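Long-range contacts in vascular protein tyrosine phosphatase 1 (Rattus norvegicus, PDB 3I36), which probably removes phosphate from tyrosine residues of target proteins through this cytoplasmic catalytic domain of a receptor-type tyrosine phosphatase, with roles in adhesion, migration, proliferation and vascular development: residues 77-82 / 283-288; 140-145 / 200-205; 254-259 / 277-282. One frame throughout, in Å; residues are numbered along the deposited sequence.

Interaction 1: residues 77-82 / 283-288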
loop_
_atom_site.group_PDB
_atom_site.type_symbol
_atom_site.label_atom_id
_atom_site.label_comp_id
_atom_site.label_asym_id
_atom_site.label_seq_id
_atom_site.Cartn_x
_atom_site.Cartn_y
_atom_site.Cartn_z
ATOM N N ASN A 77 -0.373 14.850 -9.703
ATOM C CA ASN A 77 0.087 14.786 -11.084
ATOM C C ASN A 77 1.451 14.123 -11.228
ATOM O O ASN A 77 1.824 13.671 -12.309
ATOM C CB ASN A 77 0.126 16.191 -11.686
ATOM C CG ASN A 77 0.287 16.166 -13.189
ATOM O OD1 ASN A 77 -0.170 15.236 -13.857
ATOM N ND2 ASN A 77 0.944 17.188 -13.733
ATOM N N ASN A 78 2.199 14.064 -10.134
ATOM C CA ASN A 78 3.524 13.455 -10.171
ATOM C C ASN A 78 3.550 12.089 -9.503
ATOM O O ASN A 78 4.609 11.542 -9.205
ATOM C CB ASN A 78 4.572 14.378 -9.549
ATOM C CG ASN A 78 4.356 14.591 -8.064
ATOM O OD1 ASN A 78 3.264 14.358 -7.535
ATOM N ND2 ASN A 78 5.406 15.045 -7.378
ATOM N N VAL A 79 2.373 11.539 -9.253
ATOM C CA VAL A 79 2.303 10.160 -8.819
ATOM C C VAL A 79 1.446 9.390 -9.793
ATOM O O VAL A 79 0.223 9.311 -9.660
ATOM C CB VAL A 79 1.757 10.034 -7.403
ATOM C CG1 VAL A 79 1.706 8.571 -7.008
ATOM C CG2 VAL A 79 2.644 10.833 -6.433
ATOM N N LEU A 80 2.103 8.864 -10.814
ATOM C CA LEU A 80 1.398 8.224 -11.905
ATOM C C LEU A 80 1.839 6.786 -11.994
ATOM O O LEU A 80 3.027 6.496 -11.923
ATOM C CB LEU A 80 1.731 8.908 -13.222
ATOM C CG LEU A 80 1.504 10.412 -13.202
ATOM C CD1 LEU A 80 1.845 10.972 -14.567
ATOM C CD2 LEU A 80 0.057 10.733 -12.830
ATOM N N PRO A 81 0.878 5.890 -12.200
ATOM C CA PRO A 81 1.188 4.467 -12.304
ATOM C C PRO A 81 1.973 4.196 -13.583
ATOM O O PRO A 81 1.624 4.706 -14.649
ATOM C CB PRO A 81 -0.193 3.822 -12.391
ATOM C CG PRO A 81 -1.088 4.922 -13.009
ATOM C CD PRO A 81 -0.568 6.157 -12.291
ATOM N N TYR A 82 3.022 3.389 -13.483
ATOM C CA TYR A 82 3.705 2.928 -14.677
ATOM C C TYR A 82 2.800 1.963 -15.422
ATOM O O TYR A 82 2.105 1.153 -14.812
ATOM C CB TYR A 82 5.024 2.235 -14.322
ATOM C CG TYR A 82 5.946 3.134 -13.552
ATOM C CD1 TYR A 82 6.230 4.414 -14.017
ATOM C CD2 TYR A 82 6.541 2.710 -12.366
ATOM C CE1 TYR A 82 7.068 5.260 -13.319
ATOM C CE2 TYR A 82 7.391 3.553 -11.655
ATOM C CZ TYR A 82 7.649 4.824 -12.139
ATOM O OH TYR A 82 8.488 5.668 -11.465
ATOM N N ARG A 283 5.837 1.280 -9.102
ATOM C CA ARG A 283 5.077 2.493 -8.878
ATOM C C ARG A 283 6.093 3.500 -8.413
ATOM O O ARG A 283 7.027 3.145 -7.706
ATOM C CB ARG A 283 4.044 2.257 -7.783
ATOM C CG ARG A 283 3.077 3.406 -7.531
ATOM C CD ARG A 283 1.895 2.881 -6.706
ATOM N NE ARG A 283 1.000 3.942 -6.243
ATOM C CZ ARG A 283 0.068 4.519 -7.000
ATOM N NH1 ARG A 283 -0.090 4.150 -8.268
ATOM N NH2 ARG A 283 -0.705 5.461 -6.484
ATOM N N PRO A 284 5.932 4.755 -8.826
ATOM C CA PRO A 284 6.888 5.774 -8.419
ATOM C C PRO A 284 6.863 5.963 -6.923
ATOM O O PRO A 284 5.847 5.701 -6.261
ATOM C CB PRO A 284 6.334 7.049 -9.082
ATOM C CG PRO A 284 4.898 6.740 -9.353
ATOM C CD PRO A 284 4.927 5.298 -9.752
ATOM N N LEU A 285 8.002 6.402 -6.398
ATOM C CA LEU A 285 8.076 6.998 -5.074
ATOM C C LEU A 285 7.792 6.049 -3.920
ATOM O O LEU A 285 7.684 6.489 -2.784
ATOM C CB LEU A 285 7.109 8.181 -5.002
ATOM C CG LEU A 285 7.484 9.336 -5.920
ATOM C CD1 LEU A 285 6.372 10.346 -5.977
ATOM C CD2 LEU A 285 8.799 9.980 -5.444
ATOM N N MET A 286 7.642 4.759 -4.200
ATOM C CA MET A 286 7.328 3.816 -3.134
ATOM C C MET A 286 8.374 3.963 -2.047
ATOM O O MET A 286 9.570 3.870 -2.330
ATOM C CB MET A 286 7.299 2.387 -3.663
ATOM C CG MET A 286 6.329 2.196 -4.824
ATOM S SD MET A 286 4.679 2.798 -4.405
ATOM C CE MET A 286 4.277 1.679 -3.091
ATOM N N VAL A 287 7.917 4.212 -0.820
ATOM C CA VAL A 287 8.789 4.604 0.284
ATOM C C VAL A 287 9.367 5.952 -0.109
ATOM O O VAL A 287 10.451 6.068 -0.687
ATOM C CB VAL A 287 9.892 3.556 0.594
ATOM C CG1 VAL A 287 10.658 3.944 1.872
ATOM C CG2 VAL A 287 9.259 2.183 0.768
ATOM N N GLN A 288 8.597 6.971 0.212
ATOM C CA GLN A 288 8.691 8.235 -0.486
ATOM C C GLN A 288 9.647 9.204 0.179
ATOM O O GLN A 288 10.078 10.168 -0.437
ATOM C CB GLN A 288 7.305 8.851 -0.560
ATOM C CG GLN A 288 7.263 10.165 -1.287
ATOM C CD GLN A 288 5.856 10.635 -1.454
ATOM O OE1 GLN A 288 4.971 10.266 -0.670
ATOM N NE2 GLN A 288 5.616 11.426 -2.494
#
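Pro-284 is the tight centre of this contact between two loops. Its CD lies over one face of the Tyr-82 ring, 3.9 Å from the centroid and 24° off the normal, a CH-pi contact suited to a methylene made more acidic by the adjoining nitrogen. The pyrrolidine and the tyrosine slide past each other in opposite directions, bringing Tyr-82 OH to 3.5 Å from Pro-284 CB. From another side the carbonyl oxygen of Leu-80 presses within 3.1 Å of Pro-284 CD. Proline also suits the second position of the type II turn from Arg-283 to Met-286, where Leu-285 takes a positive phi of 67°.

Packing loosens toward Asn-78, which is exposed. There Leu-285, partly exposed, offers only its CD1 tip, 3.8 Å from Val-79 CG2, and the two side chains cross obliquely. Val-79 splits its branches: CG1, anti to the backbone N, lies over a face of the Arg-283 guanidinium, 4.0 Å from NH2, and Pro-81 CB meets the edge of that guanidinium.

The extended Arg-283 spends its N-H groups on Ala-246 O, Gly-247 O and Asn-101 OD1. Apolar contacts thus flank a charge whose N-H groups go largely to the phosphate-binding loop, consistent with holding that loop and the turn leading to Gln-288, a likely substrate-binding residue, in fixed relation.

Interaction 2: residues 140-145 / 200-205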
loop_
_atom_site.group_PDB
_atom_site.type_symbol
_atom_site.label_atom_id
_atom_site.label_comp_id
_atom_site.label_asym_id
_atom_site.label_seq_id
_atom_site.Cartn_x
_atom_site.Cartn_y
_atom_site.Cartn_z
ATOM N N ILE A 140 -8.425 -4.199 2.344
ATOM C CA ILE A 140 -7.909 -2.887 2.010
ATOM C C ILE A 140 -7.127 -2.438 3.208
ATOM O O ILE A 140 -7.590 -2.554 4.336
ATOM C CB ILE A 140 -9.034 -1.875 1.761
ATOM C CG1 ILE A 140 -9.716 -2.170 0.417
ATOM C CG2 ILE A 140 -8.483 -0.447 1.787
ATOM C CD1 ILE A 140 -10.940 -1.279 0.160
ATOM N N VAL A 141 -5.934 -1.920 2.959
ATOM C CA VAL A 141 -5.154 -1.329 4.019
ATOM C C VAL A 141 -5.086 0.141 3.719
ATOM O O VAL A 141 -4.564 0.549 2.683
ATOM C CB VAL A 141 -3.744 -1.907 4.062
ATOM C CG1 VAL A 141 -2.907 -1.185 5.123
ATOM C CG2 VAL A 141 -3.814 -3.391 4.363
ATOM N N MET A 142 -5.624 0.938 4.627
ATOM C CA MET A 142 -5.694 2.364 4.434
ATOM C C MET A 142 -4.794 3.020 5.452
ATOM O O MET A 142 -4.957 2.820 6.660
ATOM C CB MET A 142 -7.119 2.842 4.633
ATOM C CG MET A 142 -7.231 4.337 4.620
ATOM S SD MET A 142 -8.949 4.846 4.508
ATOM C CE MET A 142 -8.725 6.628 4.498
ATOM N N LEU A 143 -3.844 3.807 4.973
ATOM C CA LEU A 143 -2.788 4.282 5.856
ATOM C C LEU A 143 -2.804 5.779 5.991
ATOM O O LEU A 143 -1.767 6.419 6.143
ATOM C CB LEU A 143 -1.430 3.818 5.345
ATOM C CG LEU A 143 -1.301 2.297 5.261
ATOM C CD1 LEU A 143 -0.175 1.920 4.323
ATOM C CD2 LEU A 143 -1.077 1.713 6.650
ATOM N N THR A 144 -3.999 6.338 5.939
ATOM C CA THR A 144 -4.149 7.764 6.057
ATOM C C THR A 144 -5.487 8.052 6.692
ATOM O O THR A 144 -6.410 7.242 6.614
ATOM C CB THR A 144 -4.095 8.445 4.671
ATOM O OG1 THR A 144 -4.143 9.859 4.841
ATOM C CG2 THR A 144 -5.260 8.004 3.812
ATOM N N LYS A 145 -5.593 9.198 7.348
ATOM C CA LYS A 145 -6.902 9.719 7.641
ATOM C C LYS A 145 -7.348 10.352 6.345
ATOM O O LYS A 145 -6.514 10.703 5.512
ATOM C CB LYS A 145 -6.824 10.787 8.722
ATOM C CG LYS A 145 -6.302 10.289 10.056
ATOM C CD LYS A 145 -6.510 11.366 11.120
ATOM C CE LYS A 145 -5.894 10.969 12.441
ATOM N NZ LYS A 145 -4.426 10.759 12.331
ATOM N N LEU A 200 -15.161 -7.875 2.558
ATOM C CA LEU A 200 -13.961 -7.100 2.432
ATOM C C LEU A 200 -13.737 -6.538 3.802
ATOM O O LEU A 200 -14.678 -6.111 4.467
ATOM C CB LEU A 200 -14.126 -5.984 1.393
ATOM C CG LEU A 200 -12.866 -5.119 1.265
ATOM C CD1 LEU A 200 -12.602 -4.712 -0.183
ATOM C CD2 LEU A 200 -12.958 -3.896 2.169
ATOM N N ARG A 201 -12.494 -6.602 4.250
ATOM C CA ARG A 201 -12.137 -5.973 5.493
ATOM C C ARG A 201 -11.185 -4.847 5.171
ATOM O O ARG A 201 -10.254 -5.004 4.381
ATOM C CB ARG A 201 -11.450 -6.977 6.433
ATOM C CG ARG A 201 -10.878 -6.311 7.681
ATOM C CD ARG A 201 -10.685 -7.318 8.782
ATOM N NE ARG A 201 -11.933 -7.994 9.101
ATOM C CZ ARG A 201 -12.011 -9.064 9.881
ATOM N NH1 ARG A 201 -10.906 -9.568 10.420
ATOM N NH2 ARG A 201 -13.189 -9.630 10.116
ATOM N N GLN A 202 -11.422 -3.713 5.804
ATOM C CA GLN A 202 -10.613 -2.555 5.601
ATOM C C GLN A 202 -9.883 -2.298 6.894
ATOM O O GLN A 202 -10.500 -2.124 7.946
ATOM C CB GLN A 202 -11.487 -1.346 5.289
ATOM C CG GLN A 202 -10.695 -0.073 5.092
ATOM C CD GLN A 202 -11.580 1.140 5.305
ATOM O OE1 GLN A 202 -12.459 1.120 6.161
ATOM N NE2 GLN A 202 -11.359 2.191 4.526
ATOM N N PHE A 203 -8.566 -2.293 6.805
ATOM C CA PHE A 203 -7.720 -2.014 7.949
ATOM C C PHE A 203 -7.323 -0.571 7.843
ATOM O O PHE A 203 -6.507 -0.198 7.004
ATOM C CB PHE A 203 -6.503 -2.922 7.916
ATOM C CG PHE A 203 -6.858 -4.380 7.954
ATOM C CD1 PHE A 203 -6.890 -5.073 9.157
ATOM C CD2 PHE A 203 -7.213 -5.043 6.798
ATOM C CE1 PHE A 203 -7.227 -6.413 9.190
ATOM C CE2 PHE A 203 -7.554 -6.375 6.823
ATOM C CZ PHE A 203 -7.556 -7.065 8.021
ATOM N N HIS A 204 -7.936 0.246 8.680
ATOM C CA HIS A 204 -7.705 1.666 8.624
ATOM C C HIS A 204 -6.738 2.071 9.719
ATOM O O HIS A 204 -7.113 2.194 10.882
ATOM C CB HIS A 204 -9.014 2.433 8.767
ATOM C CG HIS A 204 -8.881 3.882 8.434
ATOM N ND1 HIS A 204 -9.960 4.728 8.328
ATOM C CD2 HIS A 204 -7.787 4.624 8.144
ATOM C CE1 HIS A 204 -9.535 5.941 8.017
ATOM N NE2 HIS A 204 -8.221 5.901 7.889
ATOM N N PHE A 205 -5.479 2.243 9.336
ATOM C CA PHE A 205 -4.460 2.729 10.243
ATOM C C PHE A 205 -4.657 4.225 10.337
ATOM O O PHE A 205 -4.385 4.955 9.387
ATOM C CB PHE A 205 -3.086 2.445 9.675
ATOM C CG PHE A 205 -1.981 2.590 10.671
ATOM C CD1 PHE A 205 -1.179 3.721 10.671
ATOM C CD2 PHE A 205 -1.752 1.599 11.618
ATOM C CE1 PHE A 205 -0.151 3.857 11.589
ATOM C CE2 PHE A 205 -0.727 1.720 12.531
ATOM C CZ PHE A 205 0.079 2.858 12.520
#
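Ile-140 O is held by one hydrogen bond and one CA-H...O contact. Phe-203 N donates to it at 2.7 Å, almost along the C=O axis with an N-H...O angle of 169°, and Gln-202 CA supplies the weaker contact; the edge of the Phe-203 ring lies alongside in plane, its CD2 3.5 Å from Ile-140 O. The same ladder continues as Ile-140 N binds Arg-201 O, Met-142 N binds Phe-203 O at 2.8 Å, and Phe-205 N binds Met-142 O: the regular pattern of neighbouring parallel strands at the centre of the mixed sheet of the phosphatase domain.

On one face lie Ile-140, Met-142, Gln-202 and His-204. Met-142 is fully extended, anti at every torsion, and runs beside His-204 in the same direction, so that its SD sits over the centre of the imidazole, 3.7 Å from the centroid and 11° off the normal. A flexible, polarisable thioether suits this flat surface. Toward the start of the pairing the Ile-140 and Leu-200 side chains cross obliquely, CD1 to CD1 at 3.8 Å. Val-141 and Phe-203 occupy the other face, where both touch Phe-223 of helix 218-231.

Past Met-142, where strand 139-142 ends, the side chain of His-204 bonds to the backbone of the following loop. Its NE2 donates to Thr-144 O at 2.6 Å, from above the carbonyl plane though nearly in its own ring plane, while ND1 pairs with Arg-185 NH1. Leu-143 sets CD2 3.7 Å from Phe-205 CB, and its carbonyl oxygen accepts from Arg-250, a likely substrate-binding residue. With NE2 donating and ND1 facing an arginine, His-204 is probably neutral, a buried polar brace for the loop whose Leu-143 O meets Arg-250.

Interaction 3: residues 254-259 / 277-282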
loop_
_atom_site.group_PDB
_atom_site.type_symbol
_atom_site.label_atom_id
_atom_site.label_comp_id
_atom_site.label_asym_id
_atom_site.label_seq_id
_atom_site.Cartn_x
_atom_site.Cartn_y
_atom_site.Cartn_z
ATOM N N PHE A 254 4.432 0.218 4.238
ATOM C CA PHE A 254 3.680 -0.911 4.738
ATOM C C PHE A 254 3.982 -2.166 3.913
ATOM O O PHE A 254 4.227 -3.251 4.452
ATOM C CB PHE A 254 2.198 -0.613 4.677
ATOM C CG PHE A 254 1.355 -1.784 5.060
ATOM C CD1 PHE A 254 1.057 -2.020 6.389
ATOM C CD2 PHE A 254 0.907 -2.665 4.106
ATOM C CE1 PHE A 254 0.303 -3.099 6.761
ATOM C CE2 PHE A 254 0.148 -3.764 4.471
ATOM C CZ PHE A 254 -0.157 -3.969 5.812
ATOM N N ILE A 255 3.963 -2.024 2.596
ATOM C CA ILE A 255 4.200 -3.184 1.753
ATOM C C ILE A 255 5.597 -3.729 2.000
ATOM O O ILE A 255 5.804 -4.948 2.134
ATOM C CB ILE A 255 4.026 -2.849 0.278
ATOM C CG1 ILE A 255 2.542 -2.602 -0.022
ATOM C CG2 ILE A 255 4.590 -3.995 -0.588
ATOM C CD1 ILE A 255 2.301 -2.167 -1.441
ATOM N N ALA A 256 6.563 -2.825 2.099
ATOM C CA ALA A 256 7.940 -3.255 2.330
ATOM C C ALA A 256 8.048 -3.969 3.667
ATOM O O ALA A 256 8.716 -4.989 3.776
ATOM C CB ALA A 256 8.895 -2.061 2.286
ATOM N N ILE A 257 7.386 -3.442 4.692
ATOM C CA ILE A 257 7.469 -4.070 6.003
ATOM C C ILE A 257 6.913 -5.487 5.915
ATOM O O ILE A 257 7.456 -6.439 6.478
ATOM C CB ILE A 257 6.609 -3.308 7.009
ATOM C CG1 ILE A 257 7.281 -1.992 7.389
ATOM C CG2 ILE A 257 6.345 -4.159 8.244
ATOM C CD1 ILE A 257 6.358 -1.074 8.184
ATOM N N ASP A 258 5.818 -5.631 5.195
ATOM C CA ASP A 258 5.192 -6.946 5.089
ATOM C C ASP A 258 6.163 -7.914 4.434
ATOM O O ASP A 258 6.350 -9.057 4.879
ATOM C CB ASP A 258 3.903 -6.862 4.278
ATOM C CG ASP A 258 3.234 -8.216 4.119
ATOM O OD1 ASP A 258 2.818 -8.805 5.136
ATOM O OD2 ASP A 258 3.124 -8.686 2.972
ATOM N N ARG A 259 6.788 -7.444 3.367
ATOM C CA ARG A 259 7.727 -8.263 2.634
ATOM C C ARG A 259 8.957 -8.598 3.462
ATOM O O ARG A 259 9.432 -9.731 3.437
ATOM C CB ARG A 259 8.109 -7.563 1.341
ATOM C CG ARG A 259 6.928 -7.475 0.386
ATOM C CD ARG A 259 7.290 -6.714 -0.865
ATOM N NE ARG A 259 8.394 -7.341 -1.580
ATOM C CZ ARG A 259 8.769 -7.008 -2.811
ATOM N NH1 ARG A 259 8.102 -6.068 -3.471
ATOM N NH2 ARG A 259 9.803 -7.613 -3.382
ATOM N N TYR A 277 13.559 -1.215 -4.181
ATOM C CA TYR A 277 13.885 -1.195 -5.600
ATOM C C TYR A 277 12.748 -1.808 -6.416
ATOM O O TYR A 277 12.234 -1.213 -7.377
ATOM C CB TYR A 277 15.161 -1.982 -5.836
ATOM C CG TYR A 277 15.713 -1.795 -7.217
ATOM C CD1 TYR A 277 16.838 -1.006 -7.429
ATOM C CD2 TYR A 277 15.118 -2.412 -8.314
ATOM C CE1 TYR A 277 17.352 -0.831 -8.696
ATOM C CE2 TYR A 277 15.628 -2.240 -9.588
ATOM C CZ TYR A 277 16.747 -1.447 -9.766
ATOM O OH TYR A 277 17.256 -1.262 -11.026
ATOM N N ASP A 278 12.363 -3.008 -6.024
ATOM C CA ASP A 278 11.251 -3.696 -6.653
ATOM C C ASP A 278 9.975 -2.842 -6.620
ATOM O O ASP A 278 9.294 -2.688 -7.627
ATOM C CB ASP A 278 11.010 -5.008 -5.924
ATOM C CG ASP A 278 10.005 -5.880 -6.624
ATOM O OD1 ASP A 278 9.993 -5.915 -7.871
ATOM O OD2 ASP A 278 9.251 -6.550 -5.907
ATOM N N LEU A 279 9.656 -2.283 -5.465
ATOM C CA LEU A 279 8.488 -1.413 -5.381
ATOM C C LEU A 279 8.588 -0.273 -6.378
ATOM O O LEU A 279 7.629 0.012 -7.092
ATOM C CB LEU A 279 8.296 -0.876 -3.966
ATOM C CG LEU A 279 8.053 -1.965 -2.916
ATOM C CD1 LEU A 279 7.828 -1.296 -1.567
ATOM C CD2 LEU A 279 6.871 -2.847 -3.303
ATOM N N ARG A 280 9.750 0.368 -6.436
ATOM C CA ARG A 280 9.946 1.480 -7.364
ATOM C C ARG A 280 9.818 1.071 -8.829
ATOM O O ARG A 280 9.468 1.891 -9.669
ATOM C CB ARG A 280 11.314 2.115 -7.173
ATOM C CG ARG A 280 11.485 2.819 -5.849
ATOM C CD ARG A 280 10.745 4.147 -5.803
ATOM N NE ARG A 280 10.942 4.685 -4.471
ATOM C CZ ARG A 280 12.029 5.340 -4.092
ATOM N NH1 ARG A 280 12.998 5.588 -4.969
ATOM N NH2 ARG A 280 12.146 5.749 -2.830
ATOM N N MET A 281 10.116 -0.184 -9.131
ATOM C CA MET A 281 9.942 -0.689 -10.485
ATOM C C MET A 281 8.469 -0.893 -10.797
ATOM O O MET A 281 8.106 -1.214 -11.932
ATOM C CB MET A 281 10.701 -2.005 -10.676
ATOM C CG MET A 281 12.200 -1.835 -10.742
ATOM S SD MET A 281 12.637 -0.811 -12.150
ATOM C CE MET A 281 11.935 -1.772 -13.493
ATOM N N HIS A 282 7.612 -0.724 -9.793
ATOM C CA HIS A 282 6.177 -0.939 -10.001
ATOM C C HIS A 282 5.328 0.308 -9.838
ATOM O O HIS A 282 4.229 0.392 -10.365
ATOM C CB HIS A 282 5.678 -2.056 -9.097
ATOM C CG HIS A 282 6.155 -3.397 -9.533
ATOM N ND1 HIS A 282 7.387 -3.899 -9.179
ATOM C CD2 HIS A 282 5.594 -4.314 -10.356
ATOM C CE1 HIS A 282 7.551 -5.083 -9.736
ATOM N NE2 HIS A 282 6.481 -5.357 -10.457
#
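Arg-259 and Asp-278 cross at about a right angle, with guanidinium and carboxylate planes turned 83° apart, so the salt bridge is not the coplanar bidentate pairing in which two N-H groups meet two oxygens. The arginine instead presents its end, and NH1 and NH2 both close on a single oxygen: Asp-278 OD2 lies 2.7 Å from Arg-259 NH1 and 2.8 Å from Arg-259 NH2. This oxygen stays near the guanidinium plane. NH1 uses the anti lone pair, whereas NH2 arrives from above the carboxylate plane, and both bonds are bent, at 140° and 137°. Arginine has the length for this gap between helices 249-267 and 272-280; a bend at chi3 swings its tip toward Asp-278.

Next to the guanidinium sits Leu-279, meeting Arg-259 tip to tip, with CD2 3.5 Å from Arg-259 NH1. The same methyl turns to Ile-255, whose CG2 crosses it obliquely at 3.7 Å. The other branch, Leu-279 CD1, rests 4.1 Å from Ala-256 CB. The forked leucine thus touches both a branched isoleucine and a small alanine, all three buried.

The contact packs helix 272-280 against the helix that starts in the phosphate-binding loop 244-250, Ile-255 lying about 9 Å, side chain to side chain, from the likely nucleophile Cys-244. The backbone oxygen of Asp-278 is taken by His-282 ND1 at 2.7 Å, tying that ring back four residues. In the last turns of helix 272-280 an aspartate would be mildly disfavoured by the helix dipole, so two N-H groups on one oxygen probably offset that cost and keep the carboxylate ionised; both charged residues are partly exposed, and the pair borders buried apolar side chains on one side.

All three contacts lie in one phosphatase domain. Along the chain, interactions 2 and 3 follow each other inside the loop closed by interaction 1. Interactions 1 and 3 have centres about 12 Å apart and adjoin, since 283-288 directly continues 277-282; Arg-280 of the latter probably hydrogen-bonds back to Met-286 O and Val-287 O. Interaction 2, in the central sheet, is about 18 Å from interaction 3 between centres, yet Phe-254 of helix 249-267 packs on its Val-141 and Leu-143. The centres of interactions 1 and 2 stand about 20 Å apart on opposite sides of the chain's centre. Sheet, helix 249-267 and loops thus converge around the likely nucleophile Cys-244.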